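Local structure of heat shock protein, putative (Plasmodium falciparum, 1Y6Z) at residues E88-P91 and R92-F96; I128-K131 and S132-M135; E177-S180 and I181-D185; F241-S244 and S245-V248. The protein probably acts as an ATP-dependent Hsp90-family chaperone that binds unfolded proteins, the chain described here being its middle domain. All blocks are in the same frame, centred on the assembly; numbering follows the deposited sequence.

Interaction 1. Residues E88-P91 and R92-F96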
loop_
_atom_site.group_PDB
_atom_site.type_symbol
_atom_site.label_atom_id
_atom_site.label_comp_id
_atom_site.label_asym_id
_atom_site.label_seq_id
_atom_site.Cartn_x
_atom_site.Cartn_y
_atom_site.Cartn_z
ATOM N N GLU B 88 -14.644 4.964 18.362
ATOM C CA GLU B 88 -14.799 6.434 18.489
ATOM C C GLU B 88 -13.509 7.229 18.204
ATOM O O GLU B 88 -13.544 8.445 17.969
ATOM C CB GLU B 88 -15.223 6.803 19.898
ATOM C CG GLU B 88 -16.649 6.568 20.249
ATOM C CD GLU B 88 -16.972 7.174 21.618
ATOM O OE1 GLU B 88 -16.794 8.413 21.773
ATOM O OE2 GLU B 88 -17.386 6.412 22.529
ATOM N N SER B 89 -12.377 6.546 18.264
ATOM C CA SER B 89 -11.120 7.184 17.959
ATOM C C SER B 89 -10.574 6.857 16.541
ATOM O O SER B 89 -9.579 7.468 16.096
ATOM C CB SER B 89 -10.109 6.867 19.075
ATOM O OG SER B 89 -9.919 5.465 19.191
ATOM N N ILE B 90 -11.195 5.907 15.828
ATOM C CA ILE B 90 -10.717 5.608 14.470
ATOM C C ILE B 90 -11.570 6.415 13.482
ATOM O O ILE B 90 -12.639 6.874 13.867
ATOM C CB ILE B 90 -10.587 4.042 14.167
ATOM C CG1 ILE B 90 -11.927 3.399 13.839
ATOM C CG2 ILE B 90 -9.992 3.295 15.368
ATOM C CD1 ILE B 90 -11.762 1.983 13.205
ATOM N N PRO B 91 -11.097 6.628 12.221
ATOM C CA PRO B 91 -11.914 7.401 11.265
ATOM C C PRO B 91 -13.308 6.819 11.188
ATOM O O PRO B 91 -13.464 5.616 11.237
ATOM C CB PRO B 91 -11.198 7.185 9.945
ATOM C CG PRO B 91 -9.723 7.117 10.415
ATOM C CD PRO B 91 -9.823 6.208 11.634
ATOM N N ARG B 92 -14.318 7.659 11.134
ATOM C CA ARG B 92 -15.661 7.075 11.212
ATOM C C ARG B 92 -16.052 6.314 9.959
ATOM O O ARG B 92 -17.021 5.512 9.975
ATOM C CB ARG B 92 -16.705 8.156 11.505
ATOM C CG ARG B 92 -17.045 9.043 10.311
ATOM C CD ARG B 92 -18.171 10.068 10.697
ATOM N NE ARG B 92 -18.569 10.861 9.538
ATOM C CZ ARG B 92 -19.683 11.608 9.476
ATOM N NH1 ARG B 92 -20.501 11.687 10.515
ATOM N NH2 ARG B 92 -19.970 12.285 8.393
ATOM N N TRP B 93 -15.317 6.507 8.857
ATOM C CA TRP B 93 -15.664 5.709 7.682
ATOM C C TRP B 93 -15.428 4.197 7.946
ATOM O O TRP B 93 -15.989 3.372 7.256
ATOM C CB TRP B 93 -14.963 6.172 6.414
ATOM C CG TRP B 93 -13.540 5.864 6.363
ATOM C CD1 TRP B 93 -12.542 6.622 6.874
ATOM C CD2 TRP B 93 -12.918 4.679 5.794
ATOM N NE1 TRP B 93 -11.338 5.997 6.683
ATOM C CE2 TRP B 93 -11.536 4.831 5.965
ATOM C CE3 TRP B 93 -13.411 3.537 5.104
ATOM C CZ2 TRP B 93 -10.598 3.855 5.511
ATOM C CZ3 TRP B 93 -12.479 2.586 4.608
ATOM C CH2 TRP B 93 -11.093 2.747 4.843
ATOM N N LEU B 94 -14.655 3.863 8.974
ATOM C CA LEU B 94 -14.407 2.476 9.365
ATOM C C LEU B 94 -15.289 1.925 10.485
ATOM O O LEU B 94 -14.981 0.858 11.025
ATOM C CB LEU B 94 -12.953 2.329 9.817
ATOM C CG LEU B 94 -12.052 2.367 8.592
ATOM C CD1 LEU B 94 -10.673 2.625 9.135
ATOM C CD2 LEU B 94 -12.143 0.998 7.811
ATOM N N THR B 95 -16.371 2.636 10.797
ATOM C CA THR B 95 -17.346 2.270 11.838
ATOM C C THR B 95 -17.947 0.883 11.595
ATOM O O THR B 95 -18.414 0.252 12.529
ATOM C CB THR B 95 -18.505 3.307 11.967
ATOM O OG1 THR B 95 -19.318 3.025 13.136
ATOM C CG2 THR B 95 -19.393 3.339 10.725
ATOM N N PHE B 96 -17.944 0.433 10.343
ATOM C CA PHE B 96 -18.566 -0.891 10.007
ATOM C C PHE B 96 -17.681 -2.058 10.432
ATOM O O PHE B 96 -18.158 -3.170 10.509
ATOM C CB PHE B 96 -18.936 -1.016 8.526
ATOM C CG PHE B 96 -17.737 -1.003 7.595
ATOM C CD1 PHE B 96 -17.259 0.180 7.069
ATOM C CD2 PHE B 96 -17.065 -2.203 7.285
ATOM C CE1 PHE B 96 -16.162 0.223 6.182
ATOM C CE2 PHE B 96 -15.907 -2.169 6.429
ATOM C CZ PHE B 96 -15.491 -0.972 5.876
#

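Interaction 2. Residues I128-K131 and S132-M135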
loop_
_atom_site.group_PDB
_atom_site.type_symbol
_atom_site.label_atom_id
_atom_site.label_comp_id
_atom_site.label_asym_id
_atom_site.label_seq_id
_atom_site.Cartn_x
_atom_site.Cartn_y
_atom_site.Cartn_z
ATOM N N ILE B 128 -4.360 -0.011 12.744
ATOM C CA ILE B 128 -5.677 -0.558 12.389
ATOM C C ILE B 128 -6.141 -0.098 11.010
ATOM O O ILE B 128 -6.648 -0.886 10.235
ATOM C CB ILE B 128 -6.705 -0.238 13.464
ATOM C CG1 ILE B 128 -6.459 -1.159 14.654
ATOM C CG2 ILE B 128 -8.144 -0.513 12.957
ATOM C CD1 ILE B 128 -7.420 -0.948 15.789
ATOM N N VAL B 129 -6.023 1.191 10.705
ATOM C CA VAL B 129 -6.510 1.709 9.425
ATOM C C VAL B 129 -5.721 1.092 8.282
ATOM O O VAL B 129 -6.275 0.666 7.260
ATOM C CB VAL B 129 -6.436 3.251 9.400
ATOM C CG1 VAL B 129 -6.835 3.822 8.028
ATOM C CG2 VAL B 129 -7.273 3.795 10.520
ATOM N N LEU B 130 -4.406 1.055 8.428
ATOM C CA LEU B 130 -3.605 0.396 7.440
ATOM C C LEU B 130 -3.915 -1.120 7.230
ATOM O O LEU B 130 -3.961 -1.555 6.074
ATOM C CB LEU B 130 -2.121 0.735 7.625
ATOM C CG LEU B 130 -1.944 2.292 7.550
ATOM C CD1 LEU B 130 -0.466 2.769 7.703
ATOM C CD2 LEU B 130 -2.640 3.037 6.326
ATOM N N LYS B 131 -4.148 -1.890 8.305
ATOM C CA LYS B 131 -4.486 -3.313 8.165
ATOM C C LYS B 131 -5.863 -3.420 7.492
ATOM O O LYS B 131 -6.095 -4.349 6.720
ATOM C CB LYS B 131 -4.510 -4.048 9.527
ATOM C CG LYS B 131 -3.116 -4.329 10.069
ATOM C CD LYS B 131 -2.491 -5.487 9.377
ATOM C CE LYS B 131 -1.102 -5.736 9.970
ATOM N NZ LYS B 131 -0.344 -6.684 9.137
ATOM N N SER B 132 -6.753 -2.475 7.804
ATOM C CA SER B 132 -8.135 -2.501 7.253
ATOM C C SER B 132 -8.089 -2.231 5.738
ATOM O O SER B 132 -8.728 -2.905 4.990
ATOM C CB SER B 132 -8.999 -1.413 7.924
ATOM O OG SER B 132 -9.157 -1.713 9.290
ATOM N N ILE B 133 -7.308 -1.232 5.305
ATOM C CA ILE B 133 -7.142 -0.994 3.865
ATOM C C ILE B 133 -6.515 -2.183 3.096
ATOM O O ILE B 133 -7.019 -2.567 2.045
ATOM C CB ILE B 133 -6.407 0.366 3.601
ATOM C CG1 ILE B 133 -7.249 1.509 4.188
ATOM C CG2 ILE B 133 -6.093 0.528 2.080
ATOM C CD1 ILE B 133 -6.597 2.952 4.245
ATOM N N SER B 134 -5.472 -2.806 3.657
ATOM C CA SER B 134 -4.803 -3.919 3.040
ATOM C C SER B 134 -5.739 -5.141 2.948
ATOM O O SER B 134 -5.759 -5.835 1.910
ATOM C CB SER B 134 -3.437 -4.189 3.751
ATOM O OG SER B 134 -2.875 -5.430 3.331
ATOM N N MET B 135 -6.555 -5.361 4.005
ATOM C CA MET B 135 -7.599 -6.386 4.022
ATOM C C MET B 135 -8.574 -6.172 2.834
ATOM O O MET B 135 -8.881 -7.131 2.135
ATOM C CB MET B 135 -8.377 -6.410 5.374
ATOM C CG MET B 135 -9.622 -7.387 5.421
ATOM S SD MET B 135 -10.253 -7.765 7.106
ATOM C CE MET B 135 -10.262 -6.100 7.707
#

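Interaction 3. Residues E177-S180 and I181-D185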
loop_
_atom_site.group_PDB
_atom_site.type_symbol
_atom_site.label_atom_id
_atom_site.label_comp_id
_atom_site.label_asym_id
_atom_site.label_seq_id
_atom_site.Cartn_x
_atom_site.Cartn_y
_atom_site.Cartn_z
ATOM N N GLU B 177 -16.286 2.176 -6.777
ATOM C CA GLU B 177 -16.723 1.834 -8.131
ATOM C C GLU B 177 -18.023 2.560 -8.485
ATOM O O GLU B 177 -18.865 2.819 -7.594
ATOM C CB GLU B 177 -16.828 0.303 -8.283
ATOM C CG GLU B 177 -15.480 -0.425 -8.168
ATOM C CD GLU B 177 -15.574 -1.917 -8.441
ATOM O OE1 GLU B 177 -16.653 -2.390 -8.876
ATOM O OE2 GLU B 177 -14.546 -2.591 -8.213
ATOM N N PHE B 178 -18.161 2.915 -9.773
ATOM C CA PHE B 178 -19.327 3.666 -10.280
ATOM C C PHE B 178 -19.702 3.124 -11.627
ATOM O O PHE B 178 -18.854 2.625 -12.378
ATOM C CB PHE B 178 -19.051 5.177 -10.470
ATOM C CG PHE B 178 -18.517 5.841 -9.256
ATOM C CD1 PHE B 178 -17.146 5.909 -9.026
ATOM C CD2 PHE B 178 -19.378 6.371 -8.302
ATOM C CE1 PHE B 178 -16.634 6.501 -7.893
ATOM C CE2 PHE B 178 -18.871 6.994 -7.142
ATOM C CZ PHE B 178 -17.485 7.052 -6.936
ATOM N N TYR B 179 -20.996 3.208 -11.914
ATOM C CA TYR B 179 -21.493 2.875 -13.237
ATOM C C TYR B 179 -20.989 3.970 -14.154
ATOM O O TYR B 179 -20.805 5.091 -13.712
ATOM C CB TYR B 179 -23.031 2.842 -13.217
ATOM C CG TYR B 179 -23.578 1.552 -12.645
ATOM C CD1 TYR B 179 -24.280 1.526 -11.433
ATOM C CD2 TYR B 179 -23.309 0.350 -13.272
ATOM C CE1 TYR B 179 -24.761 0.301 -10.906
ATOM C CE2 TYR B 179 -23.778 -0.862 -12.768
ATOM C CZ TYR B 179 -24.501 -0.886 -11.593
ATOM O OH TYR B 179 -24.936 -2.124 -11.116
ATOM N N SER B 180 -20.799 3.647 -15.435
ATOM C CA SER B 180 -20.429 4.663 -16.406
ATOM C C SER B 180 -21.218 4.407 -17.685
ATOM O O SER B 180 -21.998 3.444 -17.735
ATOM C CB SER B 180 -18.944 4.606 -16.695
ATOM O OG SER B 180 -18.638 3.437 -17.420
ATOM N N ILE B 181 -20.994 5.234 -18.715
ATOM C CA ILE B 181 -21.573 4.961 -20.054
ATOM C C ILE B 181 -21.069 3.626 -20.620
ATOM O O ILE B 181 -21.858 2.827 -21.119
ATOM C CB ILE B 181 -21.282 6.110 -21.069
ATOM C CG1 ILE B 181 -21.750 7.486 -20.511
ATOM C CG2 ILE B 181 -21.882 5.762 -22.456
ATOM C CD1 ILE B 181 -21.342 8.770 -21.366
ATOM N N ASN B 182 -19.759 3.380 -20.558
ATOM C CA ASN B 182 -19.226 2.185 -21.180
ATOM C C ASN B 182 -19.245 0.916 -20.346
ATOM O O ASN B 182 -19.001 -0.160 -20.889
ATOM C CB ASN B 182 -17.837 2.429 -21.744
ATOM C CG ASN B 182 -17.803 3.593 -22.700
ATOM O OD1 ASN B 182 -16.731 4.154 -22.960
ATOM N ND2 ASN B 182 -18.979 4.006 -23.192
ATOM N N SER B 183 -19.552 1.036 -19.043
ATOM C CA SER B 183 -19.369 -0.077 -18.089
ATOM C C SER B 183 -20.396 -1.222 -18.182
ATOM O O SER B 183 -20.079 -2.384 -17.865
ATOM C CB SER B 183 -19.316 0.456 -16.654
ATOM O OG SER B 183 -20.621 0.658 -16.143
ATOM N N GLY B 184 -21.624 -0.913 -18.572
ATOM C CA GLY B 184 -22.638 -1.965 -18.726
ATOM C C GLY B 184 -23.442 -2.154 -17.464
ATOM O O GLY B 184 -23.666 -1.189 -16.739
ATOM N N ASP B 185 -23.872 -3.384 -17.178
ATOM C CA ASP B 185 -24.607 -3.616 -15.933
ATOM C C ASP B 185 -23.622 -3.896 -14.814
ATOM O O ASP B 185 -24.012 -4.399 -13.758
ATOM C CB ASP B 185 -25.633 -4.754 -16.038
ATOM C CG ASP B 185 -26.715 -4.486 -17.059
ATOM O OD1 ASP B 185 -27.120 -3.306 -17.253
ATOM O OD2 ASP B 185 -27.174 -5.471 -17.673
#

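Interaction 4. Residues F241-S244 and S245-V248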
loop_
_atom_site.group_PDB
_atom_site.type_symbol
_atom_site.label_atom_id
_atom_site.label_comp_id
_atom_site.label_asym_id
_atom_site.label_seq_id
_atom_site.Cartn_x
_atom_site.Cartn_y
_atom_site.Cartn_z
ATOM N N PHE B 241 -20.683 13.679 -3.289
ATOM C CA PHE B 241 -19.593 14.198 -2.443
ATOM C C PHE B 241 -18.287 13.469 -2.661
ATOM O O PHE B 241 -17.222 14.052 -2.442
ATOM C CB PHE B 241 -19.909 14.143 -0.954
ATOM C CG PHE B 241 -20.845 15.219 -0.501
ATOM C CD1 PHE B 241 -20.441 16.559 -0.502
ATOM C CD2 PHE B 241 -22.138 14.896 -0.086
ATOM C CE1 PHE B 241 -21.316 17.581 -0.102
ATOM C CE2 PHE B 241 -23.026 15.907 0.333
ATOM C CZ PHE B 241 -22.609 17.258 0.322
ATOM N N CYS B 242 -18.369 12.189 -3.005
ATOM C CA CYS B 242 -17.154 11.404 -3.206
ATOM C C CYS B 242 -16.423 11.972 -4.417
ATOM O O CYS B 242 -15.247 12.362 -4.356
ATOM C CB CYS B 242 -17.478 9.931 -3.447
ATOM S SG CYS B 242 -15.992 8.898 -3.872
ATOM N N LEU B 243 -17.162 12.000 -5.514
ATOM C CA LEU B 243 -16.613 12.507 -6.794
ATOM C C LEU B 243 -16.118 13.950 -6.714
ATOM O O LEU B 243 -15.034 14.219 -7.176
ATOM C CB LEU B 243 -17.579 12.268 -7.949
ATOM C CG LEU B 243 -17.571 10.779 -8.267
ATOM C CD1 LEU B 243 -18.790 10.315 -9.057
ATOM C CD2 LEU B 243 -16.276 10.481 -9.013
ATOM N N SER B 244 -16.853 14.833 -6.048
ATOM C CA SER B 244 -16.398 16.228 -5.841
ATOM C C SER B 244 -15.147 16.404 -4.974
ATOM O O SER B 244 -14.423 17.397 -5.090
ATOM C CB SER B 244 -17.528 17.056 -5.238
ATOM O OG SER B 244 -16.984 17.816 -4.156
ATOM N N SER B 245 -14.885 15.464 -4.061
ATOM C CA SER B 245 -13.635 15.533 -3.294
ATOM C C SER B 245 -12.407 15.179 -4.128
ATOM O O SER B 245 -11.299 15.610 -3.832
ATOM C CB SER B 245 -13.694 14.586 -2.087
ATOM O OG SER B 245 -14.750 14.979 -1.248
ATOM N N LEU B 246 -12.601 14.358 -5.153
ATOM C CA LEU B 246 -11.514 14.039 -6.064
ATOM C C LEU B 246 -11.298 15.247 -6.963
ATOM O O LEU B 246 -10.181 15.497 -7.414
ATOM C CB LEU B 246 -11.855 12.795 -6.866
ATOM C CG LEU B 246 -11.968 11.531 -5.991
ATOM C CD1 LEU B 246 -12.512 10.398 -6.807
ATOM C CD2 LEU B 246 -10.644 11.179 -5.371
ATOM N N THR B 247 -12.381 16.000 -7.141
ATOM C CA THR B 247 -12.447 17.238 -7.941
ATOM C C THR B 247 -11.542 18.330 -7.372
ATOM O O THR B 247 -11.196 19.253 -8.096
ATOM C CB THR B 247 -13.921 17.734 -8.033
ATOM O OG1 THR B 247 -14.570 17.178 -9.174
ATOM C CG2 THR B 247 -14.040 19.227 -8.071
ATOM N N VAL B 248 -11.167 18.218 -6.087
ATOM C CA VAL B 248 -10.284 19.204 -5.440
ATOM C C VAL B 248 -8.815 18.788 -5.229
ATOM O O VAL B 248 -7.934 19.587 -5.488
ATOM C CB VAL B 248 -10.945 19.980 -4.213
ATOM C CG1 VAL B 248 -12.327 19.407 -3.796
ATOM C CG2 VAL B 248 -9.972 20.145 -3.020
#

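Interaction 1. Residues E88-P91 and R92-F96
The indole of Trp-93 meets the ring of Pro-91 obliquely, on its pyrrole side: Pro-91 CB lies 3.4 Å from Trp-93 CD1 and 3.5 Å from Trp-93 NE1. One face of the same indole carries its chain neighbour Leu-94, whose CG sits 3.5 Å above the plane, over the ring centre. Trp-93 CG stands between its backbone N and carbonyl carbon (chi1 72°), and this folds the indole back against the proline. The indole nitrogen, NE1, gives its hydrogen bond to the carboxylate of Asp-165. Behind this proline-indole contact the backbone turns tightly. Leu-94 N donates to Pro-91 O at 3.1 Å, with an N-H...O angle of 158°; Thr-95 N repeats the three-residue step to Arg-92 O, again at 3.1 Å. These bonds belong to a short 3-10 turn at 92-93. Leu-94 points its CB back toward Ile-90, whose CD1 reaches it at 3.6 Å, the two side chains crossing at about a right angle. Arg-92 leads away from the turn as an extended chain, ending in a salt bridge to Glu-164 and a cation-pi contact with Phe-66. Phe-96, beyond the turn, stacks its ring on Phe-154. The piece is part of the connection from strand 80-83 to strand 98-103 of the mixed sheet, wedged between two helices: Ile-90 rests on Asn-125 of helix 121-141, and Trp-93 touches both Met-136 of that helix and Leu-158 of helix 145-164.

Interaction 2. Residues I128-K131 and S132-M135
Ser-132 and Ile-133 fold back on Ile-128 and Val-129 one turn earlier in helix 121-141, a contact within the helix at a place where it packs on the mixed sheet. The carbonyl of Ile-128 is gripped twice by one residue: Ser-132 N at 2.9 Å and Ser-132 OG at 2.8 Å reach Ile-128 O from opposite faces of its plane. The hydroxyl can do so because Ser-132 OG lies beside its own backbone N (chi1 -65°), turned toward the preceding turn, which satisfies the hydroxyl of this buried serine. Further along, Ile-133 N bonds Val-129 O at 2.9 Å and nearly straight (168°), and Met-135 N bonds Lys-131 O at 2.9 Å. Val-129 and Ile-133 run side by side in the same direction, with Val-129 CG1 3.9 Å from Ile-133 CD1. Ile-128 and Ser-132 rest on Leu-51 of strand 47-53, and Met-135 on Val-37 of strand 35-41. Lys-131 instead bends at chi2 and makes a salt bridge to Glu-141 of the second subunit. Regular i to i+4 bonding with a serine hydroxyl folded onto the carbonyl four residues back is a common feature of alpha-helices, here one laid against strands 35-41 and 47-53 of the mixed sheet in the Hsp90 middle domain.

Interaction 3. Residues E177-S180 and I181-D185
Ser-180 and Ser-183 bond each other reciprocally. Ser-180 N donates to Ser-183 OG at 3.1 Å and 164°, while Ser-183 N reaches Ser-180 OG at 3.0 Å in a bent, weak bond (123°). Both hydroxyls stand between their own backbone N and carbonyl carbon (chi1 70° for Ser-180), which turns Ser-180 OG toward the backbone N of Ser-183. Each has a second partner: Ser-180 OG bonds the carboxylate of Asp-230, which also accepts from the backbone N of Asn-182, and Ser-183 OG bonds Lys-186 O. Outside this pair the ring of Tyr-179 lies against the returning chain. Its edge faces Asp-185, with Tyr-179 CE2 3.7 Å from Asp-185 C and close to the ring plane, and Tyr-179 CD2 passes 3.9 Å from Ser-183 OG. Gly-184, at a positive phi, turns the backbone where a side chain would collide with the preceding carbonyl. Backbone bonds tie Tyr-179 to Phe-233 and Ile-181 to Val-231, fastening the loop beside strand 231-234. Serine at the first and fourth positions, bonded both ways, resembles a capping box, though no regular helix follows and one of the two bonds is weak; it closes a turn in the loop joining antiparallel strands 177-178 and 188-189.

Interaction 4. Residues F241-S244 and S245-V248
Ser-245 N divides its hydrogen between two carbonyls of the preceding turn: Phe-241 O at 3.2 Å, and Cys-242 O at 3.1 Å in a weak bond of 128°. Leu-246 N is shared in the same way, weakly, between Cys-242 O at 3.4 Å and Leu-243 O at 3.2 Å. Thr-247 N then bonds Leu-243 O at 3.2 Å. Such bifurcated bonding, mixing i to i+4 with i to i+3, is consistent with a helix tightening toward 3-10 geometry near its end; helix 237-249 ends soon after. Among the side chains, Leu-243 CD2 and Leu-246 CD1 are in loose contact at 4.4 Å. Leu-246 CG lies beside its own backbone N (chi1 -65°), directing the chain back along the helix, and Leu-246 CB passes 3.5 Å from Leu-243 O. Farther out, the helix is held between several elements. Cys-242 rests on Lys-159 and Val-162 of helix 145-164, and Leu-246 on Gln-169 and Ala-173 of helix 169-173. Leu-243, Ser-244 and Thr-247 all touch Tyr-206 of strand 204-208, in the three-stranded parallel sheet. Thr-247 OG1 is hydrogen-bonded to Val-256 O, at the start of that sheet's strand 256-258.

The four contacts form two touching pairs. Interactions 1 and 2, with centres 12 Å apart, meet where the 88-96 turn lies on helix 121-141: Pro-91 CD is 3.7 Å from Val-129 CG2, and Leu-94 CD2 is 4.0 Å from Ser-132 CB. Interactions 3 and 4 meet through Phe-178, whose CE2 is 3.8 Å from Leu-243 CD1 and whose CZ is 3.9 Å from Cys-242 SG. Between the pairs there is no direct touch; the centres of interactions 1 and 3 are about 29 Å apart, on opposite sides of the chain's centre. Helix 145-164 bridges the gap, touching interactions 1, 3 and 4.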